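Local coordinates for putative DNA ligase-like protein Rv0938/MT0965 (Mycobacterium tuberculosis, PDB 2IRU) that probably repairs DNA double-strand breaks by non-homologous end joining with Ku, this part being the manganese-dependent primase-polymerase domain of a multifunctional ligase, at residues 94-97 with 103-106; 152-157 with 211-216; 37-42 with 278-283; 135-140 with 196-201. One frame throughout, in Å; residues are numbered along the deposited sequence.

Contact 1 of 4, residues 94-97 with 103-106; sequences PIID and AWIA
Ile-96 sets CG1 beside its backbone N and anti to the carbonyl carbon (chi1 -58°). A second bend, chi2 -61°, then turns the chain so that CD1 meets Trp-104 and Ile-105. On the helix side, Trp-104 holds CG anti to its N (chi1 176°), and this swings the indole toward residues 94-97. CD1 of Ile-96 arrives at the edge of the indole, near the ring plane. It lies 4.0 Å from Trp-104 CE3 and 4.1 Å from Trp-104 CZ3. The two side chains cross at about a right angle. The same methyl carbon lies 4.1 Å from Ile-105 CG1, so one branch end serves two consecutive helix residues. Pro-94 adds a looser touch, with its CG 4.4 Å from Trp-104 CZ3. All four touching residues are buried, and the contact is wholly apolar. It folds helix 99-107 back against the end of strand 91-95, with only a short turn between them. Two residues that bind substrate by similarity, Lys-55 and His-114, lie near it, their side chains about 9 Å from that of Ile-105. Leu-44 and Ile-47 of helix 29-47 touch Ile-96. Arg-54 of strand 53-56 touches Pro-94, Trp-104 and Ile-105. The cluster thus joins helix 99-107, helix 29-47 and strands 91-95 and 53-56.

Contact 2 of 4, residues 152-157 with 211-216; sequences LAEVAR and PALVTS
Glu-154 is the first residue of 152-157 to meet the other segment. Its chain is extended, and OE1 comes within 4.5 Å of Leu-213 CD1. This is a loose touch at the partly exposed border. One residue on, Val-155 carries the contact. Its CG1 is anti to the backbone N (chi1 174°), which directs both methyl groups to Val-214. CG2 of Val-214 sits against the fork, 3.6 Å from Val-155 CG1 and 3.7 Å from Val-155 CG2. Val-155 CG2 also lies 4.1 Å from the backbone O of Leu-213. Ala-156 follows, and its N bonds to Leu-152 O at 2.9 Å within the helix. Around the valine pair, Leu-206 of helix 192-209 and Val-229 of strand 227-230 touch both partners, and Val-155 also meets Leu-141, which by similarity binds substrate and follows the probable manganese ligand Asp-140. Strand 214-215 runs parallel to 227-230 in the mixed sheet. Here helix 149-164 packs on that sheet, as part of the alpha/beta primase-polymerase domain.

Contact 3 of 4, residues 37-42 with 278-283; sequences AGVAEV and TRIARD
On the helix that carries Ile-280, the residue packed on Val-39 and Val-42, OD2 of Asp-283 is held by two N-H groups of Arg-282. The contact itself is a helix-helix packing inside the primase-polymerase domain. It brings helix 29-47, an early helix of the chain, against helix 273-283, the last one, close to the end of the modelled chain. In the polar pair, NH2 of Arg-282 reaches Asp-283 OD2 at 3.0 Å and NE of Arg-282 reaches it at 3.1 Å. Both hydrogen bonds are weak, bent to 126°, but together they form a salt bridge. This pair is exposed and stays within the end of helix 273-283. Helix 29-47 is kinked here, since the N atoms of Glu-41 and Val-42 make no bond to the turn before. Nearby, Arg-279 is tied to Glu-262 by a salt bridge and to Pro-257 O by a hydrogen bond. Across the interface Ile-280 does the main work. Its CG1 is anti to the carbonyl carbon (chi1 -64°), and the extended branch ends at CD1, which touches both valines. Val-42 and Ile-280 meet tip to tip: Val-42 CG2 is 3.5 Å from Ile-280 CD1, and Val-42 CG1 is 4.0 Å from Ile-280 CG2. Val-39 crosses Ile-280 at about a right angle. Its CG1 lies just 3.4 Å from Ile-280 CD1, tighter than a usual carbon-carbon contact.

Contact 4 of 4, residues 135-140 with 196-201; sequences TRLVFD and TVLAKR
Leu-137 and Leu-198 make the purely aliphatic part of this contact. Leu-137 keeps CG beside its N and anti to its carbonyl carbon (chi1 -53°). Its CD1 then lies 4.1 Å from Leu-198 CD2 and 4.2 Å from Leu-198 CG. The two leucines cross at about a right angle. The second part is aromatic against aliphatic. Phe-139 does not set out straight at the helix, yet its ring end comes close. The rim atoms CE1 and CZ meet the methyl group of Ala-199, which lies to one side of the ring plane. CE1 of Phe-139 is 3.6 Å from Ala-199 CB, and CZ of Phe-139 is 3.7 Å from the same carbon. A polar element comes third. The backbone O of Ala-199 lies in the plane of the Phe-139 ring, at its edge, 3.5 Å from CE1. The carbonyl therefore faces the C-H rim of the ring and not its pi cloud. Polar groups on the strand have partners elsewhere: Asn-234 ND2 bonds to Val-138 O, and Gln-233 NE2 bonds to Asp-140 OD2. Phe-139 also touches Val-202 and Val-229. In chemical terms, strand 129-143 and helix 192-209 are held by apolar burial, with one edge-on ring-to-carbonyl approach whose polarity is probably favourable, next in sequence to Asp-140, by similarity a ligand of both manganese ions of the polymerase site.

How the contacts relate
From the N terminus, 37-42 opens contact 3, which closes only at 278-283. The other three contacts are nested inside this long loop. Contact 1 opens and closes first, a local turn joining strand 91-95 to helix 99-107. Contact 4 then opens at 135-140 and contact 2 at 152-157. Contact 4 closes at 196-201 before contact 2 closes at 211-216, so these two cross. Both reach the mixed sheet, and their centres are about 16 Å apart. Contacts 1 and 2 lie on opposite sides of the chain's centre, about 35 Å apart between centres. Contact 3 joins an early helix to the last one, while contacts 2 and 4 bind two successive helices to the sheet.

Contact 1 of 4, residues 94-97 with 103-106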
loop_
_atom_site.group_PDB
_atom_site.type_symbol
_atom_site.label_atom_id
_atom_site.label_comp_id
_atom_site.label_asym_id
_atom_site.label_seq_id
_atom_site.Cartn_x
_atom_site.Cartn_y
_atom_site.Cartn_z
ATOM N N PRO A 94 7.532 -5.188 12.647
ATOM C CA PRO A 94 6.538 -6.263 12.758
ATOM C C PRO A 94 6.241 -6.742 11.337
ATOM O O PRO A 94 6.413 -5.989 10.388
ATOM C CB PRO A 94 5.288 -5.558 13.310
ATOM C CG PRO A 94 5.449 -4.084 12.901
ATOM C CD PRO A 94 6.939 -3.835 12.712
ATOM N N ILE A 95 5.859 -7.990 11.201
ATOM C CA ILE A 95 5.301 -8.514 9.939
ATOM C C ILE A 95 3.867 -8.893 10.336
ATOM O O ILE A 95 3.668 -9.682 11.236
ATOM C CB ILE A 95 6.076 -9.760 9.462
ATOM C CG1 ILE A 95 7.542 -9.414 9.132
ATOM C CG2 ILE A 95 5.316 -10.455 8.269
ATOM C CD1 ILE A 95 8.412 -10.634 9.070
ATOM N N ILE A 96 2.886 -8.318 9.657
ATOM C CA ILE A 96 1.486 -8.589 9.989
ATOM C C ILE A 96 1.045 -9.727 9.098
ATOM O O ILE A 96 1.093 -9.603 7.874
ATOM C CB ILE A 96 0.634 -7.323 9.757
ATOM C CG1 ILE A 96 1.188 -6.156 10.621
ATOM C CG2 ILE A 96 -0.831 -7.616 9.995
ATOM C CD1 ILE A 96 1.170 -6.370 12.139
ATOM N N ASP A 97 0.676 -10.849 9.726
ATOM C CA ASP A 97 0.445 -12.100 8.989
ATOM C C ASP A 97 -0.702 -12.912 9.578
ATOM O O ASP A 97 -0.864 -14.093 9.250
ATOM C CB ASP A 97 1.746 -12.936 8.887
ATOM C CG ASP A 97 2.371 -13.241 10.251
ATOM O OD1 ASP A 97 1.715 -13.023 11.312
ATOM O OD2 ASP A 97 3.549 -13.729 10.266
ATOM N N ALA A 103 -5.944 -6.702 14.107
ATOM C CA ALA A 103 -6.615 -6.197 15.321
ATOM C C ALA A 103 -5.669 -5.289 16.151
ATOM O O ALA A 103 -6.086 -4.251 16.693
ATOM C CB ALA A 103 -7.175 -7.333 16.138
ATOM N N TRP A 104 -4.396 -5.694 16.267
ATOM C CA TRP A 104 -3.371 -4.875 16.960
ATOM C C TRP A 104 -3.167 -3.552 16.199
ATOM O O TRP A 104 -3.151 -2.476 16.794
ATOM C CB TRP A 104 -2.040 -5.661 17.041
ATOM C CG TRP A 104 -0.944 -4.862 17.630
ATOM C CD1 TRP A 104 -0.831 -4.438 18.940
ATOM C CD2 TRP A 104 0.149 -4.272 16.918
ATOM N NE1 TRP A 104 0.310 -3.679 19.086
ATOM C CE2 TRP A 104 0.936 -3.572 17.867
ATOM C CE3 TRP A 104 0.577 -4.321 15.574
ATOM C CZ2 TRP A 104 2.114 -2.888 17.500
ATOM C CZ3 TRP A 104 1.726 -3.661 15.201
ATOM C CH2 TRP A 104 2.508 -2.959 16.169
ATOM N N ILE A 105 -3.092 -3.613 14.871
ATOM C CA ILE A 105 -2.987 -2.402 14.060
ATOM C C ILE A 105 -4.156 -1.430 14.405
ATOM O O ILE A 105 -3.940 -0.239 14.647
ATOM C CB ILE A 105 -2.997 -2.784 12.586
ATOM C CG1 ILE A 105 -1.613 -3.359 12.193
ATOM C CG2 ILE A 105 -3.419 -1.592 11.702
ATOM C CD1 ILE A 105 -0.463 -2.345 12.266
ATOM N N ALA A 106 -5.369 -1.957 14.478
ATOM C CA ALA A 106 -6.535 -1.128 14.785
ATOM C C ALA A 106 -6.456 -0.578 16.201
ATOM O O ALA A 106 -6.681 0.598 16.418
ATOM C CB ALA A 106 -7.780 -1.957 14.632
#

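Contact 2 of 4, residues 152-157 with 211-216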
loop_
_atom_site.group_PDB
_atom_site.type_symbol
_atom_site.label_atom_id
_atom_site.label_comp_id
_atom_site.label_asym_id
_atom_site.label_seq_id
_atom_site.Cartn_x
_atom_site.Cartn_y
_atom_site.Cartn_z
ATOM N N LEU A 152 -5.657 10.498 -16.410
ATOM C CA LEU A 152 -5.025 9.607 -15.434
ATOM C C LEU A 152 -5.288 8.132 -15.793
ATOM O O LEU A 152 -4.394 7.279 -15.714
ATOM C CB LEU A 152 -5.506 9.945 -14.013
ATOM C CG LEU A 152 -5.038 9.106 -12.806
ATOM C CD1 LEU A 152 -3.552 9.236 -12.590
ATOM C CD2 LEU A 152 -5.772 9.530 -11.547
ATOM N N ALA A 153 -6.518 7.859 -16.234
ATOM C CA ALA A 153 -6.928 6.520 -16.656
ATOM C C ALA A 153 -6.194 6.094 -17.905
ATOM O O ALA A 153 -5.734 4.951 -17.988
ATOM C CB ALA A 153 -8.458 6.467 -16.893
ATOM N N GLU A 154 -6.116 7.003 -18.888
ATOM C CA GLU A 154 -5.402 6.726 -20.123
ATOM C C GLU A 154 -3.946 6.433 -19.808
ATOM O O GLU A 154 -3.375 5.498 -20.374
ATOM C CB GLU A 154 -5.499 7.880 -21.118
ATOM C CG GLU A 154 -4.609 7.649 -22.346
ATOM C CD GLU A 154 -4.670 8.774 -23.386
ATOM O OE1 GLU A 154 -5.345 9.801 -23.155
ATOM O OE2 GLU A 154 -4.021 8.603 -24.442
ATOM N N VAL A 155 -3.349 7.228 -18.910
ATOM C CA VAL A 155 -1.956 6.993 -18.526
ATOM C C VAL A 155 -1.835 5.617 -17.836
ATOM O O VAL A 155 -0.931 4.850 -18.157
ATOM C CB VAL A 155 -1.349 8.152 -17.682
ATOM C CG1 VAL A 155 0.067 7.796 -17.167
ATOM C CG2 VAL A 155 -1.314 9.460 -18.526
ATOM N N ALA A 156 -2.754 5.287 -16.927
ATOM C CA ALA A 156 -2.714 3.941 -16.311
ATOM C C ALA A 156 -2.788 2.798 -17.328
ATOM O O ALA A 156 -2.009 1.820 -17.233
ATOM C CB ALA A 156 -3.797 3.789 -15.231
ATOM N N ARG A 157 -3.710 2.931 -18.285
ATOM C CA ARG A 157 -3.901 1.914 -19.324
ATOM C C ARG A 157 -2.642 1.805 -20.179
ATOM O O ARG A 157 -2.280 0.720 -20.639
ATOM C CB ARG A 157 -5.163 2.188 -20.156
ATOM C CG ARG A 157 -6.483 1.944 -19.402
ATOM C CD ARG A 157 -7.701 2.048 -20.328
ATOM N NE ARG A 157 -7.708 3.307 -21.066
ATOM C CZ ARG A 157 -8.343 4.411 -20.681
ATOM N NH1 ARG A 157 -9.045 4.430 -19.554
ATOM N NH2 ARG A 157 -8.283 5.499 -21.457
ATOM N N PRO A 211 4.944 12.748 -24.105
ATOM C CA PRO A 211 5.591 13.726 -23.203
ATOM C C PRO A 211 4.698 14.905 -22.753
ATOM O O PRO A 211 4.999 15.521 -21.729
ATOM C CB PRO A 211 6.794 14.201 -24.020
ATOM C CG PRO A 211 6.311 14.038 -25.479
ATOM C CD PRO A 211 5.590 12.713 -25.430
ATOM N N ALA A 212 3.595 15.185 -23.452
ATOM C CA ALA A 212 2.650 16.229 -23.021
ATOM C C ALA A 212 1.828 15.804 -21.798
ATOM O O ALA A 212 1.298 16.662 -21.062
ATOM C CB ALA A 212 1.701 16.567 -24.157
ATOM N N LEU A 213 1.736 14.486 -21.582
ATOM C CA LEU A 213 0.772 13.929 -20.618
ATOM C C LEU A 213 1.419 13.220 -19.448
ATOM O O LEU A 213 0.785 13.015 -18.397
ATOM C CB LEU A 213 -0.147 12.933 -21.332
ATOM C CG LEU A 213 -0.800 13.439 -22.618
ATOM C CD1 LEU A 213 -1.682 12.380 -23.250
ATOM C CD2 LEU A 213 -1.590 14.748 -22.389
ATOM N N VAL A 214 2.674 12.830 -19.650
ATOM C CA VAL A 214 3.422 12.059 -18.632
ATOM C C VAL A 214 4.792 12.635 -18.333
ATOM O O VAL A 214 5.527 13.046 -19.251
ATOM C CB VAL A 214 3.619 10.587 -19.125
ATOM C CG1 VAL A 214 4.673 9.844 -18.284
ATOM C CG2 VAL A 214 2.298 9.855 -19.126
ATOM N N THR A 215 5.154 12.633 -17.041
ATOM C CA THR A 215 6.554 12.880 -16.663
ATOM C C THR A 215 7.081 11.716 -15.804
ATOM O O THR A 215 6.326 11.087 -15.071
ATOM C CB THR A 215 6.767 14.256 -15.931
ATOM O OG1 THR A 215 8.172 14.457 -15.694
ATOM C CG2 THR A 215 6.003 14.324 -14.592
ATOM N N SER A 216 8.376 11.437 -15.934
ATOM C CA SER A 216 9.041 10.379 -15.149
ATOM C C SER A 216 9.979 10.959 -14.088
ATOM O O SER A 216 10.690 10.199 -13.397
ATOM C CB SER A 216 9.870 9.478 -16.066
ATOM O OG SER A 216 10.970 10.186 -16.646
#

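Contact 3 of 4, residues 37-42 with 278-283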
loop_
_atom_site.group_PDB
_atom_site.type_symbol
_atom_site.label_atom_id
_atom_site.label_comp_id
_atom_site.label_asym_id
_atom_site.label_seq_id
_atom_site.Cartn_x
_atom_site.Cartn_y
_atom_site.Cartn_z
ATOM N N ALA A 37 -10.839 -6.365 10.804
ATOM C CA ALA A 37 -11.322 -7.755 10.859
ATOM C C ALA A 37 -11.959 -8.191 9.553
ATOM O O ALA A 37 -11.729 -9.320 9.089
ATOM C CB ALA A 37 -12.309 -7.928 11.999
ATOM N N GLY A 38 -12.776 -7.315 8.979
ATOM C CA GLY A 38 -13.557 -7.646 7.764
ATOM C C GLY A 38 -12.666 -7.823 6.548
ATOM O O GLY A 38 -12.978 -8.618 5.648
ATOM N N VAL A 39 -11.582 -7.044 6.514
ATOM C CA VAL A 39 -10.655 -7.107 5.355
ATOM C C VAL A 39 -9.473 -8.053 5.555
ATOM O O VAL A 39 -8.708 -8.271 4.600
ATOM C CB VAL A 39 -10.147 -5.702 4.847
ATOM C CG1 VAL A 39 -11.323 -4.774 4.459
ATOM C CG2 VAL A 39 -9.144 -5.053 5.818
ATOM N N ALA A 40 -9.322 -8.629 6.758
ATOM C CA ALA A 40 -8.119 -9.425 7.038
ATOM C C ALA A 40 -7.840 -10.468 5.946
ATOM O O ALA A 40 -6.705 -10.582 5.467
ATOM C CB ALA A 40 -8.185 -10.116 8.439
ATOM N N GLU A 41 -8.862 -11.241 5.586
ATOM C CA GLU A 41 -8.664 -12.382 4.688
ATOM C C GLU A 41 -8.054 -11.917 3.381
ATOM O O GLU A 41 -7.110 -12.554 2.885
ATOM C CB GLU A 41 -9.975 -13.102 4.415
ATOM C CG GLU A 41 -9.821 -14.417 3.592
ATOM C CD GLU A 41 -11.165 -14.983 3.082
ATOM O OE1 GLU A 41 -12.243 -14.523 3.553
ATOM O OE2 GLU A 41 -11.139 -15.916 2.234
ATOM N N VAL A 42 -8.601 -10.833 2.824
ATOM C CA VAL A 42 -8.119 -10.330 1.521
ATOM C C VAL A 42 -6.868 -9.467 1.652
ATOM O O VAL A 42 -6.044 -9.419 0.697
ATOM C CB VAL A 42 -9.231 -9.578 0.722
ATOM C CG1 VAL A 42 -10.404 -10.509 0.452
ATOM C CG2 VAL A 42 -9.692 -8.270 1.431
ATOM N N THR A 278 -18.361 -3.876 1.351
ATOM C CA THR A 278 -19.465 -4.324 0.475
ATOM C C THR A 278 -18.899 -4.989 -0.795
ATOM O O THR A 278 -19.375 -6.043 -1.240
ATOM C CB THR A 278 -20.367 -3.144 0.151
ATOM O OG1 THR A 278 -20.949 -2.696 1.387
ATOM C CG2 THR A 278 -21.506 -3.527 -0.817
ATOM N N ARG A 279 -17.858 -4.378 -1.332
ATOM C CA ARG A 279 -17.201 -4.881 -2.550
ATOM C C ARG A 279 -16.565 -6.264 -2.313
ATOM O O ARG A 279 -16.696 -7.169 -3.157
ATOM C CB ARG A 279 -16.171 -3.875 -3.032
ATOM C CG ARG A 279 -16.853 -2.611 -3.651
ATOM C CD ARG A 279 -15.910 -1.427 -3.726
ATOM N NE ARG A 279 -14.789 -1.721 -4.624
ATOM C CZ ARG A 279 -14.843 -1.659 -5.954
ATOM N NH1 ARG A 279 -15.962 -1.277 -6.606
ATOM N NH2 ARG A 279 -13.748 -1.982 -6.645
ATOM N N ILE A 280 -15.895 -6.418 -1.167
ATOM C CA ILE A 280 -15.275 -7.707 -0.837
ATOM C C ILE A 280 -16.319 -8.831 -0.778
ATOM O O ILE A 280 -16.096 -9.926 -1.326
ATOM C CB ILE A 280 -14.450 -7.665 0.459
ATOM C CG1 ILE A 280 -13.255 -6.704 0.297
ATOM C CG2 ILE A 280 -14.083 -9.107 0.892
ATOM C CD1 ILE A 280 -12.613 -6.265 1.648
ATOM N N ALA A 281 -17.455 -8.543 -0.143
ATOM C CA ALA A 281 -18.546 -9.511 -0.026
ATOM C C ALA A 281 -19.086 -9.945 -1.389
ATOM O O ALA A 281 -19.466 -11.103 -1.570
ATOM C CB ALA A 281 -19.667 -8.957 0.839
ATOM N N ARG A 282 -19.096 -9.014 -2.342
ATOM C CA ARG A 282 -19.684 -9.246 -3.660
ATOM C C ARG A 282 -18.711 -9.902 -4.634
ATOM O O ARG A 282 -19.063 -10.867 -5.342
ATOM C CB ARG A 282 -20.178 -7.918 -4.224
ATOM C CG ARG A 282 -20.959 -8.052 -5.532
ATOM C CD ARG A 282 -21.416 -6.687 -6.037
ATOM N NE ARG A 282 -20.287 -5.876 -6.489
ATOM C CZ ARG A 282 -20.019 -4.645 -6.053
ATOM N NH1 ARG A 282 -20.821 -4.063 -5.162
ATOM N NH2 ARG A 282 -18.955 -3.992 -6.519
ATOM N N ASP A 283 -17.485 -9.389 -4.664
ATOM C CA ASP A 283 -16.522 -9.764 -5.700
ATOM C C ASP A 283 -15.268 -10.486 -5.189
ATOM O O ASP A 283 -14.428 -10.928 -6.007
ATOM C CB ASP A 283 -16.089 -8.511 -6.484
ATOM C CG ASP A 283 -17.263 -7.750 -7.088
ATOM O OD1 ASP A 283 -18.149 -8.388 -7.690
ATOM O OD2 ASP A 283 -17.288 -6.506 -6.968
#

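Contact 4 of 4, residues 135-140 with 196-201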
loop_
_atom_site.group_PDB
_atom_site.type_symbol
_atom_site.label_atom_id
_atom_site.label_comp_id
_atom_site.label_asym_id
_atom_site.label_seq_id
_atom_site.Cartn_x
_atom_site.Cartn_y
_atom_site.Cartn_z
ATOM N N THR A 135 8.969 -8.830 -5.237
ATOM C CA THR A 135 8.013 -9.812 -5.747
ATOM C C THR A 135 7.055 -9.197 -6.771
ATOM O O THR A 135 6.403 -9.916 -7.535
ATOM C CB THR A 135 7.157 -10.436 -4.628
ATOM O OG1 THR A 135 6.281 -9.457 -4.092
ATOM C CG2 THR A 135 8.047 -11.078 -3.508
ATOM N N ARG A 136 6.972 -7.872 -6.766
ATOM C CA ARG A 136 6.036 -7.119 -7.636
ATOM C C ARG A 136 6.607 -5.740 -7.850
ATOM O O ARG A 136 7.468 -5.301 -7.067
ATOM C CB ARG A 136 4.665 -7.020 -6.930
ATOM C CG ARG A 136 4.667 -6.212 -5.635
ATOM C CD ARG A 136 3.431 -6.504 -4.782
ATOM N NE ARG A 136 3.392 -5.591 -3.640
ATOM C CZ ARG A 136 2.755 -5.801 -2.485
ATOM N NH1 ARG A 136 2.083 -6.933 -2.263
ATOM N NH2 ARG A 136 2.814 -4.863 -1.536
ATOM N N LEU A 137 6.166 -5.061 -8.921
ATOM C CA LEU A 137 6.447 -3.633 -9.098
ATOM C C LEU A 137 5.270 -2.774 -8.620
ATOM O O LEU A 137 4.106 -3.182 -8.684
ATOM C CB LEU A 137 6.708 -3.288 -10.584
ATOM C CG LEU A 137 7.750 -4.047 -11.405
ATOM C CD1 LEU A 137 7.770 -3.513 -12.856
ATOM C CD2 LEU A 137 9.112 -3.929 -10.767
ATOM N N VAL A 138 5.573 -1.569 -8.164
ATOM C CA VAL A 138 4.518 -0.599 -7.926
ATOM C C VAL A 138 4.844 0.681 -8.669
ATOM O O VAL A 138 6.020 1.108 -8.740
ATOM C CB VAL A 138 4.292 -0.297 -6.424
ATOM C CG1 VAL A 138 5.468 0.459 -5.855
ATOM C CG2 VAL A 138 2.996 0.491 -6.210
ATOM N N PHE A 139 3.815 1.256 -9.273
ATOM C CA PHE A 139 3.898 2.599 -9.843
ATOM C C PHE A 139 2.899 3.503 -9.125
ATOM O O PHE A 139 1.747 3.103 -8.911
ATOM C CB PHE A 139 3.584 2.587 -11.335
ATOM C CG PHE A 139 4.547 1.775 -12.126
ATOM C CD1 PHE A 139 5.635 2.378 -12.758
ATOM C CD2 PHE A 139 4.357 0.391 -12.264
ATOM C CE1 PHE A 139 6.538 1.578 -13.492
ATOM C CE2 PHE A 139 5.226 -0.393 -12.987
ATOM C CZ PHE A 139 6.326 0.199 -13.609
ATOM N N ASP A 140 3.344 4.691 -8.735
ATOM C CA ASP A 140 2.457 5.672 -8.115
ATOM C C ASP A 140 2.207 6.712 -9.204
ATOM O O ASP A 140 3.139 7.410 -9.610
ATOM C CB ASP A 140 3.173 6.344 -6.937
ATOM C CG ASP A 140 2.346 7.427 -6.253
ATOM O OD1 ASP A 140 1.182 7.751 -6.646
ATOM O OD2 ASP A 140 2.914 7.982 -5.279
ATOM N N THR A 196 13.687 -1.393 -9.570
ATOM C CA THR A 196 13.636 0.070 -9.728
ATOM C C THR A 196 14.109 0.502 -11.127
ATOM O O THR A 196 13.493 1.373 -11.777
ATOM C CB THR A 196 14.438 0.785 -8.640
ATOM O OG1 THR A 196 13.920 0.412 -7.352
ATOM C CG2 THR A 196 14.308 2.298 -8.783
ATOM N N VAL A 197 15.189 -0.124 -11.604
ATOM C CA VAL A 197 15.676 0.117 -12.982
ATOM C C VAL A 197 14.601 -0.231 -14.035
ATOM O O VAL A 197 14.307 0.588 -14.922
ATOM C CB VAL A 197 17.038 -0.563 -13.218
ATOM C CG1 VAL A 197 17.360 -0.701 -14.713
ATOM C CG2 VAL A 197 18.135 0.213 -12.467
ATOM N N LEU A 198 13.936 -1.381 -13.856
ATOM C CA LEU A 198 12.864 -1.824 -14.759
ATOM C C LEU A 198 11.659 -0.869 -14.788
ATOM O O LEU A 198 11.194 -0.453 -15.875
ATOM C CB LEU A 198 12.406 -3.243 -14.409
ATOM C CG LEU A 198 11.217 -3.830 -15.197
ATOM C CD1 LEU A 198 11.448 -3.842 -16.743
ATOM C CD2 LEU A 198 10.940 -5.249 -14.711
ATOM N N ALA A 199 11.163 -0.529 -13.599
ATOM C CA ALA A 199 10.087 0.458 -13.454
ATOM C C ALA A 199 10.445 1.842 -14.055
ATOM O O ALA A 199 9.629 2.454 -14.776
ATOM C CB ALA A 199 9.655 0.574 -11.998
ATOM N N LYS A 200 11.666 2.309 -13.790
ATOM C CA LYS A 200 12.170 3.548 -14.394
ATOM C C LYS A 200 12.142 3.489 -15.918
ATOM O O LYS A 200 11.738 4.478 -16.557
ATOM C CB LYS A 200 13.601 3.827 -13.939
ATOM C CG LYS A 200 14.175 5.181 -14.321
ATOM C CD LYS A 200 15.647 5.213 -13.983
ATOM C CE LYS A 200 16.265 6.583 -14.194
ATOM N NZ LYS A 200 16.135 7.449 -12.986
ATOM N N ARG A 201 12.603 2.369 -16.498
ATOM C CA ARG A 201 12.582 2.169 -17.960
ATOM C C ARG A 201 11.158 2.299 -18.529
ATOM O O ARG A 201 10.955 2.962 -19.568
ATOM C CB ARG A 201 13.214 0.816 -18.369
ATOM C CG ARG A 201 13.435 0.674 -19.879
ATOM C CD ARG A 201 14.311 -0.519 -20.324
ATOM N NE ARG A 201 15.488 -0.752 -19.481
ATOM C CZ ARG A 201 15.621 -1.792 -18.660
ATOM N NH1 ARG A 201 14.655 -2.706 -18.571
ATOM N NH2 ARG A 201 16.729 -1.925 -17.934
#